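Local coordinates for Pts system, fructose-specific iiabc component (Borrelia burgdorferi, PDB 5DLE), which probably acts as the cytoplasmic IIB domain of a fructose-specific phosphotransferase system, passing phosphate to fructose as the sugar is taken up, at residues K13-T18 with N57-E62; T27-K32 with K95-T100; K39-S44 with N99-I104; E48-I53 with K76-K81. All blocks are in the same frame, centred on the assembly; numbering follows the deposited sequence. Where two conformers were deposited one is given.

Contact 1: residues K13-T18 with N57-E62; sequences KIVAVT and NALTEE
The branched end of L59 meets V15 and V17, the inner valines of strand 13-19, in a first shell of apolar side chains with one strand carbonyl beside them. CD1 of L59 lies 3.8 Å from V15 CB and 3.9 Å from V17 CG2, filling the groove between the two valines. The other methyl, CD2, packs 3.9 Å from the backbone atom A16 O, which is already engaged in the sheet through its pairing with E48. L59 approaches both valines at a slant. Its CG is anti to its own carbonyl carbon (chi1 -57°) and CD1 continues the extended chain, an outstretched form that lets one leucine bridge the 7.5 Å between V15 CA and L59 CA. V17 presents the methyl lying beside its backbone N, whereas V15 offers CB and CG2.

The second shell holds these groups in place. V70 and A67 back V15, L72 and R82 flank V17, and F83 leans on L59. The backbone N of L59 is bound by a carboxylate oxygen of E48, and this fixes where the leucine side chain leaves the loop. Just beyond, T60 caps the first turn of helix 61-66 with its side chain while E63 OE1 takes T60 N, the reciprocal pattern of a capping box. On the opposite face of the strand, I14 and T18 face Y43 and helix 25-40. A central parallel strand covered on both faces, here by a capped helix entry on one side, is the layered build of a three-layer alpha/beta sandwich, as in IIB domains of the fructose and lactose/cellobiose type.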
# COMPACT_ATOMS: atom_id res chain seq x y z
N LYS A 13 7.53 9.23 -26.97
CA LYS A 13 6.60 8.37 -26.23
C LYS A 13 7.36 7.37 -25.37
O LYS A 13 8.30 6.72 -25.83
CB LYS A 13 5.66 7.64 -27.19
CG LYS A 13 4.71 8.62 -27.96
CD LYS A 13 3.87 7.87 -28.95
CE LYS A 13 2.97 8.82 -29.72
NZ LYS A 13 1.92 8.07 -30.45
N ILE A 14 6.92 7.23 -24.13
CA ILE A 14 7.41 6.16 -23.25
C ILE A 14 6.27 5.19 -23.03
O ILE A 14 5.11 5.63 -22.92
CB ILE A 14 7.89 6.75 -21.90
CG1 ILE A 14 9.05 7.73 -22.12
CG2 ILE A 14 8.27 5.61 -20.90
CD1 ILE A 14 9.53 8.41 -20.85
N VAL A 15 6.55 3.89 -23.01
CA VAL A 15 5.58 2.95 -22.45
C VAL A 15 6.20 2.27 -21.25
O VAL A 15 7.43 2.12 -21.15
CB VAL A 15 5.06 1.91 -23.47
CG1 VAL A 15 4.31 2.63 -24.60
CG2 VAL A 15 6.21 1.04 -24.02
N ALA A 16 5.35 1.88 -20.30
CA ALA A 16 5.87 1.23 -19.11
C ALA A 16 4.93 0.11 -18.69
O ALA A 16 3.73 0.14 -19.01
CB ALA A 16 6.02 2.21 -17.94
N VAL A 17 5.48 -0.87 -17.95
CA VAL A 17 4.66 -1.85 -17.23
C VAL A 17 5.08 -1.77 -15.79
O VAL A 17 6.28 -1.79 -15.49
CB VAL A 17 4.86 -3.29 -17.74
CG1 VAL A 17 3.96 -4.25 -16.97
CG2 VAL A 17 4.60 -3.42 -19.24
N THR A 18 4.10 -1.70 -14.87
CA THR A 18 4.43 -1.83 -13.46
C THR A 18 3.74 -3.08 -12.95
O THR A 18 2.59 -3.38 -13.31
CB THR A 18 4.05 -0.61 -12.66
OG1 THR A 18 2.61 -0.47 -12.57
CG2 THR A 18 4.71 0.66 -13.26
N ASN A 57 -5.18 -2.05 -18.52
CA ASN A 57 -4.68 -1.06 -19.48
C ASN A 57 -3.43 -1.55 -20.18
O ASN A 57 -2.42 -0.83 -20.34
CB ASN A 57 -4.44 0.29 -18.80
CG ASN A 57 -5.71 0.84 -18.20
OD1 ASN A 57 -6.60 1.30 -18.95
ND2 ASN A 57 -5.85 0.75 -16.91
N ALA A 58 -3.52 -2.79 -20.67
CA ALA A 58 -2.39 -3.44 -21.33
C ALA A 58 -1.89 -2.61 -22.51
O ALA A 58 -2.67 -2.01 -23.26
CB ALA A 58 -2.80 -4.83 -21.79
N LEU A 59 -0.57 -2.58 -22.67
CA LEU A 59 0.03 -1.93 -23.82
C LEU A 59 -0.46 -2.61 -25.09
O LEU A 59 -0.55 -3.83 -25.16
CB LEU A 59 1.55 -1.99 -23.76
CG LEU A 59 2.20 -1.38 -22.49
CD1 LEU A 59 3.72 -1.55 -22.55
CD2 LEU A 59 1.79 0.09 -22.36
N THR A 60 -0.72 -1.80 -26.11
CA THR A 60 -1.04 -2.37 -27.41
C THR A 60 0.24 -2.53 -28.23
O THR A 60 1.28 -1.90 -27.96
CB THR A 60 -2.01 -1.48 -28.18
OG1 THR A 60 -1.38 -0.23 -28.52
CG2 THR A 60 -3.28 -1.21 -27.36
N GLU A 61 0.14 -3.38 -29.26
CA GLU A 61 1.24 -3.53 -30.20
C GLU A 61 1.63 -2.18 -30.80
O GLU A 61 2.83 -1.87 -30.92
CB GLU A 61 0.85 -4.52 -31.31
CG GLU A 61 1.98 -4.86 -32.25
CD GLU A 61 1.59 -5.87 -33.32
OE1 GLU A 61 0.50 -6.48 -33.21
OE2 GLU A 61 2.38 -6.08 -34.27
N GLU A 62 0.64 -1.35 -31.16
CA GLU A 62 0.99 -0.06 -31.75
C GLU A 62 1.68 0.85 -30.74
O GLU A 62 2.62 1.57 -31.11
CB GLU A 62 -0.27 0.62 -32.30
CG GLU A 62 0.00 1.96 -32.91
CD GLU A 62 0.59 1.87 -34.33
OE1 GLU A 62 0.77 0.74 -34.85
OE2 GLU A 62 0.87 2.94 -34.92

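Contact 2: residues T27-K32 with K95-T100; sequences TYIAAK and KAINNT
I97 and I29 share the same first rotation, CG1 set beside the backbone N (chi1 -70° and -66°), and from it I97 sends its CG1-CD1 arm to helix 25-40 while I29 turns CG2 to meet it. This is helix-helix packing on one face of an alpha/beta sandwich, joining helix 25-40 to the short helix 93-98. The small methyl of A30 points off to one side, and the backbones come to 5.1 Å between A30 CA and I97 CA. I97 CG1 sits directly against the helix backbone, 3.7 Å from A30 CA, and 3.9 Å from A30 CB. Its CD1 reaches one residue back and rests 3.9 Å from I29 CG2. A96 adds a more distant methyl, its CB 4.4 Å from A30 CB.

Two neighbouring subunits add to the packing: V24 of the second subunit lies on I29, and V22 of the third on I97. Within the chain, T27 OG1 is hydrogen-bonded to C20 N and to Q50 O, tying the start of helix 25-40 to the loop before it and to strand 44-50. Where helix 93-98 ends, T100 turns its hydroxyl back and donates from OG1 to A96 O at 2.7 Å, in the carbonyl plane with a C=O...O angle of 156°.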
# COMPACT_ATOMS: atom_id res chain seq x y z
N THR A 27 2.29 -1.32 -7.37
CA THR A 27 1.93 -1.24 -8.80
C THR A 27 1.47 0.16 -9.16
O THR A 27 1.93 0.74 -10.17
CB THR A 27 0.82 -2.24 -9.09
OG1 THR A 27 1.34 -3.55 -8.88
CG2 THR A 27 0.29 -2.13 -10.50
N TYR A 28 0.56 0.71 -8.35
CA TYR A 28 -0.03 2.01 -8.69
C TYR A 28 0.88 3.15 -8.31
O TYR A 28 0.89 4.19 -8.99
CB TYR A 28 -1.41 2.17 -8.00
CG TYR A 28 -2.52 1.56 -8.85
CD1 TYR A 28 -2.75 0.21 -8.85
CD2 TYR A 28 -3.26 2.34 -9.71
CE1 TYR A 28 -3.70 -0.38 -9.64
CE2 TYR A 28 -4.20 1.78 -10.52
CZ TYR A 28 -4.42 0.43 -10.49
OH TYR A 28 -5.38 -0.14 -11.30
N ILE A 29 1.64 3.04 -7.20
CA ILE A 29 2.55 4.13 -6.88
C ILE A 29 3.61 4.25 -7.98
O ILE A 29 3.93 5.35 -8.43
CB ILE A 29 3.20 3.92 -5.50
CG1 ILE A 29 2.13 4.02 -4.40
CG2 ILE A 29 4.23 5.04 -5.24
CD1 ILE A 29 2.65 3.47 -3.04
N ALA A 30 4.21 3.11 -8.37
CA ALA A 30 5.21 3.16 -9.43
C ALA A 30 4.61 3.75 -10.70
O ALA A 30 5.24 4.60 -11.36
CB ALA A 30 5.78 1.76 -9.71
N ALA A 31 3.37 3.36 -11.02
CA ALA A 31 2.78 3.86 -12.27
C ALA A 31 2.57 5.35 -12.23
O ALA A 31 2.92 6.07 -13.18
CB ALA A 31 1.45 3.16 -12.55
N LYS A 32 2.02 5.84 -11.11
CA LYS A 32 1.68 7.25 -11.03
C LYS A 32 2.94 8.09 -10.93
O LYS A 32 3.02 9.17 -11.52
CB LYS A 32 0.73 7.49 -9.87
CG LYS A 32 0.15 8.87 -9.79
CD LYS A 32 -0.63 9.30 -11.08
CE LYS A 32 -1.07 10.71 -10.84
NZ LYS A 32 -1.58 11.35 -12.07
N LYS A 95 12.86 0.69 -6.83
CA LYS A 95 13.76 1.64 -7.49
C LYS A 95 12.97 2.63 -8.33
O LYS A 95 13.27 3.83 -8.35
CB LYS A 95 14.77 0.88 -8.34
N ALA A 96 11.93 2.15 -9.02
CA ALA A 96 11.11 3.05 -9.84
C ALA A 96 10.42 4.10 -8.97
O ALA A 96 10.23 5.26 -9.38
CB ALA A 96 10.09 2.26 -10.64
N ILE A 97 10.02 3.71 -7.76
CA ILE A 97 9.34 4.65 -6.88
C ILE A 97 10.30 5.64 -6.26
O ILE A 97 9.97 6.83 -6.13
CB ILE A 97 8.56 3.87 -5.80
CG1 ILE A 97 7.39 3.16 -6.48
CG2 ILE A 97 8.08 4.82 -4.67
CD1 ILE A 97 6.73 2.07 -5.57
N ASN A 98 11.49 5.19 -5.86
CA ASN A 98 12.39 6.05 -5.12
C ASN A 98 13.42 6.76 -5.98
O ASN A 98 14.07 7.69 -5.49
CB ASN A 98 13.11 5.25 -4.03
CG ASN A 98 12.19 4.95 -2.88
OD1 ASN A 98 11.14 5.58 -2.73
ND2 ASN A 98 12.57 3.98 -2.05
N ASN A 99 13.54 6.39 -7.25
CA ASN A 99 14.57 6.96 -8.12
C ASN A 99 13.98 7.38 -9.45
O ASN A 99 14.62 7.22 -10.48
CB ASN A 99 15.70 5.96 -8.35
CG ASN A 99 17.02 6.61 -8.79
OD1 ASN A 99 17.27 7.79 -8.53
ND2 ASN A 99 17.89 5.82 -9.41
N THR A 100 12.75 7.91 -9.45
CA THR A 100 11.97 8.00 -10.68
C THR A 100 12.61 8.94 -11.71
O THR A 100 12.65 8.61 -12.90
CB THR A 100 10.55 8.49 -10.40
OG1 THR A 100 10.02 7.92 -9.18
CG2 THR A 100 9.65 8.09 -11.57

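Contact 3: residues K39-S44 with N99-I104; sequences KKQGYS and NTENII
The Q41 amide and the Y43 ring are the flat groups that meet I104, and they are placed quite differently against it. I104 comes over one face of the amide off-centre, CG2 nearer the carbon, 3.5 Å from Q41 CD, and CB nearer the nitrogen, 3.6 Å from Q41 NE2. The ring takes the same CG2 obliquely, 4.0 Å from Y43 CE2. Q41 also reaches the tyrosine twice: its backbone O stands 3.9 Å above one ring face, displaced toward the rim, and its OE1 lies at the ring edge. As I104 was refined in two positions, the closest of its approaches should be read with caution.

In its own plane the amide makes the bond that joins the segments. Q41 NE2 donates to E101 O over 3.3 Å with an N-H...O angle of 151°, and meets a carbonyl lone pair in the carbonyl plane. Its stronger partner, E37 OE2, belongs to helix 25-40. The glutamine is carried by the end of that helix, where G42, at positive phi (96°), closes a Schellman motif and turns the chain toward strand 44-50. F108 stacks on Y43, extending the aromatic cover. K40 and E101 carry opposite charges nearby, yet K40 NZ stays 4.9 Å from E101 OE2.

The contact thus staples the C-terminal end of helix 25-40 to the first turn of helix 100-107. Two oxygen acceptors, one carboxylate and one carbonyl, converge on NE2, so the amide must turn its nitrogen to them and leave OE1 directed to the tyrosine side.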
# COMPACT_ATOMS: atom_id res chain seq x y z
N LYS A 39 5.78 13.20 -17.59
CA LYS A 39 5.13 14.43 -18.05
C LYS A 39 5.96 15.65 -17.66
O LYS A 39 6.13 16.58 -18.48
CB LYS A 39 3.70 14.47 -17.53
CG LYS A 39 2.81 13.47 -18.30
CD LYS A 39 1.36 13.43 -17.85
CE LYS A 39 1.12 12.28 -16.87
NZ LYS A 39 -0.20 12.44 -16.16
N LYS A 40 6.56 15.63 -16.47
CA LYS A 40 7.44 16.74 -16.09
C LYS A 40 8.59 16.90 -17.07
O LYS A 40 8.96 18.03 -17.43
CB LYS A 40 7.96 16.55 -14.66
CG LYS A 40 8.90 17.64 -14.17
CD LYS A 40 9.44 17.29 -12.79
CE LYS A 40 10.42 18.36 -12.31
NZ LYS A 40 11.06 17.96 -11.03
N GLN A 41 9.16 15.79 -17.53
CA GLN A 41 10.26 15.82 -18.50
C GLN A 41 9.79 16.02 -19.94
O GLN A 41 10.65 16.05 -20.84
CB GLN A 41 11.11 14.54 -18.36
CG GLN A 41 11.91 14.48 -17.03
CD GLN A 41 12.87 13.29 -16.90
OE1 GLN A 41 13.50 12.89 -17.89
NE2 GLN A 41 13.01 12.73 -15.68
N GLY A 42 8.49 16.12 -20.20
CA GLY A 42 7.99 16.43 -21.53
C GLY A 42 7.58 15.26 -22.40
O GLY A 42 7.37 15.45 -23.61
N TYR A 43 7.45 14.06 -21.84
CA TYR A 43 7.18 12.88 -22.63
C TYR A 43 5.71 12.50 -22.51
O TYR A 43 5.08 12.74 -21.49
CB TYR A 43 8.02 11.69 -22.12
CG TYR A 43 9.49 11.94 -22.20
CD1 TYR A 43 10.11 12.08 -23.45
CD2 TYR A 43 10.27 12.07 -21.07
CE1 TYR A 43 11.45 12.33 -23.55
CE2 TYR A 43 11.62 12.29 -21.14
CZ TYR A 43 12.21 12.45 -22.40
OH TYR A 43 13.56 12.69 -22.51
N SER A 44 5.23 11.84 -23.55
CA SER A 44 3.98 11.10 -23.56
C SER A 44 4.20 9.77 -22.86
O SER A 44 5.29 9.20 -22.96
CB SER A 44 3.55 10.86 -25.02
OG SER A 44 2.19 10.51 -25.08
N ASN A 99 13.54 6.39 -7.25
CA ASN A 99 14.57 6.96 -8.12
C ASN A 99 13.98 7.38 -9.45
O ASN A 99 14.62 7.22 -10.48
CB ASN A 99 15.70 5.96 -8.35
CG ASN A 99 17.02 6.61 -8.79
OD1 ASN A 99 17.27 7.79 -8.53
ND2 ASN A 99 17.89 5.82 -9.41
N THR A 100 12.75 7.91 -9.45
CA THR A 100 11.97 8.00 -10.68
C THR A 100 12.61 8.94 -11.71
O THR A 100 12.65 8.61 -12.90
CB THR A 100 10.55 8.49 -10.40
OG1 THR A 100 10.02 7.92 -9.18
CG2 THR A 100 9.65 8.09 -11.57
N GLU A 101 13.08 10.11 -11.26
CA GLU A 101 13.68 11.09 -12.17
C GLU A 101 14.85 10.47 -12.90
O GLU A 101 14.95 10.55 -14.14
CB GLU A 101 14.14 12.30 -11.37
CG GLU A 101 14.84 13.38 -12.18
CD GLU A 101 15.43 14.45 -11.27
OE1 GLU A 101 15.98 14.10 -10.18
OE2 GLU A 101 15.33 15.63 -11.62
N ASN A 102 15.75 9.84 -12.15
CA ASN A 102 16.93 9.25 -12.76
C ASN A 102 16.55 8.09 -13.67
O ASN A 102 17.12 7.95 -14.76
CB ASN A 102 17.91 8.85 -11.66
CG ASN A 102 18.60 10.06 -11.02
OD1 ASN A 102 18.65 11.16 -11.60
ND2 ASN A 102 19.15 9.86 -9.82
N ILE A 103 15.56 7.28 -13.27
CA ILE A 103 15.20 6.13 -14.10
C ILE A 103 14.65 6.58 -15.45
O ILE A 103 14.96 5.98 -16.48
CB ILE A 103 14.23 5.23 -13.34
CG1 ILE A 103 15.03 4.32 -12.44
CG2 ILE A 103 13.33 4.43 -14.30
CD1 ILE A 103 14.19 3.66 -11.41
N ILE A 104 13.81 7.62 -15.47
CA ILE A 104 13.28 8.13 -16.74
C ILE A 104 14.43 8.55 -17.63
O ILE A 104 14.48 8.23 -18.82
CB ILE A 104 12.33 9.32 -16.49
CG1 ILE A 104 11.05 8.91 -15.73
CG2 ILE A 104 11.98 10.03 -17.83
CD1 ILE A 104 10.28 7.82 -16.38

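Contact 4: residues E48-I53 with K76-K81; sequences ETQGSI and KDIDEK
Q50 OE1 packs tightly between two residues of the loop after strand 69-74, coming within 3.2 Å of K76 CE and 3.7 Å of I78 CG2. The side chains of Q50 and K76 cross at about a right angle, and the lysine, extended beyond CG, carries its ammonium past the amide to the G51 carbonyl. K76 NZ donates to G51 O at 3.2 Å, tilted 27° from the carbonyl plane; G51 was refined in two conformers, so this bond is sure for one of them only.

The looser part is the partly exposed loop edge, where water enters: one molecule accepts from Q50 NE2 at 3.0 Å and from D79 N at 3.2 Å, bridging the segments where no direct bond does. Toward the sheet, Q50 NE2 gives a shorter bond, 2.8 Å, to E48 OE2, nearly in the amide plane. E48 is held in turn by a salt bridge from R82 to its OE1.

Q50 also pairs through its backbone with C20, which places this contact beside the loop that in PTS IIB domains bears the phosphorylated cysteine. With NE2 facing a carboxylate and a water, OE1 is turned toward the lysine, where its partial negative charge would probably suit the ammonium, Q50 OE1 and K76 NZ being 3.3 Å apart.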
# COMPACT_ATOMS: atom_id res chain seq x y z
N GLU A 48 0.84 0.13 -18.42
CA GLU A 48 0.11 -1.08 -18.10
C GLU A 48 0.40 -1.46 -16.66
O GLU A 48 1.55 -1.42 -16.22
CB GLU A 48 0.57 -2.20 -19.04
CG GLU A 48 0.24 -3.62 -18.61
CD GLU A 48 0.77 -4.64 -19.62
OE1 GLU A 48 0.79 -4.32 -20.82
OE2 GLU A 48 1.19 -5.75 -19.22
N THR A 49 -0.63 -1.86 -15.92
CA THR A 49 -0.42 -2.26 -14.54
C THR A 49 -0.79 -3.72 -14.33
O THR A 49 -1.72 -4.24 -14.95
CB THR A 49 -1.25 -1.40 -13.55
OG1 THR A 49 -2.64 -1.41 -13.90
CG2 THR A 49 -0.75 0.05 -13.52
N GLN A 50 -0.04 -4.39 -13.45
CA GLN A 50 -0.33 -5.77 -13.04
C GLN A 50 -0.19 -5.93 -11.54
O GLN A 50 0.85 -5.58 -10.97
CB GLN A 50 0.63 -6.75 -13.73
CG GLN A 50 0.88 -6.49 -15.23
CD GLN A 50 1.56 -7.67 -15.89
OE1 GLN A 50 1.80 -8.72 -15.24
NE2 GLN A 50 1.86 -7.54 -17.17
N GLY A 51 -1.14 -6.67 -10.96
CA GLY A 51 -1.01 -7.20 -9.61
C GLY A 51 -1.09 -8.72 -9.52
O GLY A 51 -0.75 -9.43 -10.47
N SER A 52 -1.53 -9.23 -8.36
CA SER A 52 -1.79 -10.66 -8.24
C SER A 52 -3.08 -11.08 -8.92
O SER A 52 -3.22 -12.24 -9.30
CB SER A 52 -1.84 -11.05 -6.76
OG SER A 52 -0.56 -10.94 -6.17
N ILE A 53 -4.03 -10.16 -9.07
CA ILE A 53 -5.33 -10.54 -9.64
C ILE A 53 -5.27 -10.53 -11.15
O ILE A 53 -5.74 -11.47 -11.81
CB ILE A 53 -6.43 -9.62 -9.10
CG1 ILE A 53 -6.54 -9.76 -7.58
CG2 ILE A 53 -7.76 -9.94 -9.75
CD1 ILE A 53 -7.48 -8.80 -6.93
N LYS A 76 8.02 -9.26 -10.49
CA LYS A 76 7.65 -10.60 -10.93
C LYS A 76 8.00 -10.66 -12.41
O LYS A 76 8.19 -9.63 -13.05
CB LYS A 76 6.17 -10.90 -10.68
CG LYS A 76 5.21 -10.02 -11.50
CD LYS A 76 3.77 -10.50 -11.35
CE LYS A 76 2.92 -10.08 -12.56
NZ LYS A 76 1.48 -10.47 -12.44
N ASP A 77 8.11 -11.88 -12.93
CA ASP A 77 8.37 -12.04 -14.36
C ASP A 77 7.11 -11.70 -15.14
O ASP A 77 6.00 -12.05 -14.74
CB ASP A 77 8.82 -13.47 -14.66
CG ASP A 77 10.21 -13.76 -14.13
OD1 ASP A 77 11.06 -12.85 -14.10
OD2 ASP A 77 10.48 -14.92 -13.76
N ILE A 78 7.28 -10.95 -16.24
CA ILE A 78 6.17 -10.62 -17.13
C ILE A 78 6.59 -11.06 -18.53
O ILE A 78 7.74 -11.45 -18.76
CB ILE A 78 5.81 -9.12 -17.11
CG1 ILE A 78 6.97 -8.30 -17.66
CG2 ILE A 78 5.46 -8.64 -15.67
CD1 ILE A 78 6.57 -6.91 -18.00
N ASP A 79 5.65 -11.00 -19.48
CA ASP A 79 6.04 -11.35 -20.85
C ASP A 79 6.83 -10.19 -21.44
O ASP A 79 6.35 -9.05 -21.47
CB ASP A 79 4.89 -11.69 -21.79
CG ASP A 79 5.40 -11.92 -23.26
OD1 ASP A 79 5.06 -11.10 -24.17
OD2 ASP A 79 6.18 -12.89 -23.49
N GLU A 80 8.05 -10.50 -21.89
CA GLU A 80 8.95 -9.51 -22.45
C GLU A 80 9.20 -9.69 -23.95
O GLU A 80 9.79 -8.80 -24.56
CB GLU A 80 10.30 -9.52 -21.70
CG GLU A 80 10.17 -9.00 -20.27
CD GLU A 80 11.46 -9.03 -19.44
OE1 GLU A 80 12.57 -9.00 -20.00
OE2 GLU A 80 11.34 -9.09 -18.19
N LYS A 81 8.77 -10.81 -24.57
CA LYS A 81 9.04 -10.98 -26.01
C LYS A 81 8.47 -9.84 -26.83
O LYS A 81 9.07 -9.41 -27.83
CB LYS A 81 8.50 -12.33 -26.49
CG LYS A 81 8.96 -12.68 -27.90
CD LYS A 81 8.67 -14.14 -28.27
CE LYS A 81 9.31 -14.51 -29.62
NZ LYS A 81 10.81 -14.41 -29.60
O HOH W 1 2.72 -9.86 -18.84

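Overall arrangement
All four contacts lie within a single IIB domain: contacts 1 and 4 use strands 13-19 and 44-50, neighbours in the parallel core of the sheet, and contacts 2 and 3 use helix 25-40. Contacts 1 and 2 have centres about 16 Å apart on opposite sides of the chain's centre, with T18 joining strand to helix between them. Contacts 2 and 3, about 11 Å apart, share N99 and T100, and join helices 93-98 and 100-107 to the N-terminal half and the C-terminal end of helix 25-40. Contact 4 lies about 21 Å from contact 3 and 12 Å from contact 1, which it meets through E48 and L59. Along the chain contact 1 alternates with the other three, whereas contact 4 falls within the spans of contacts 2 and 3.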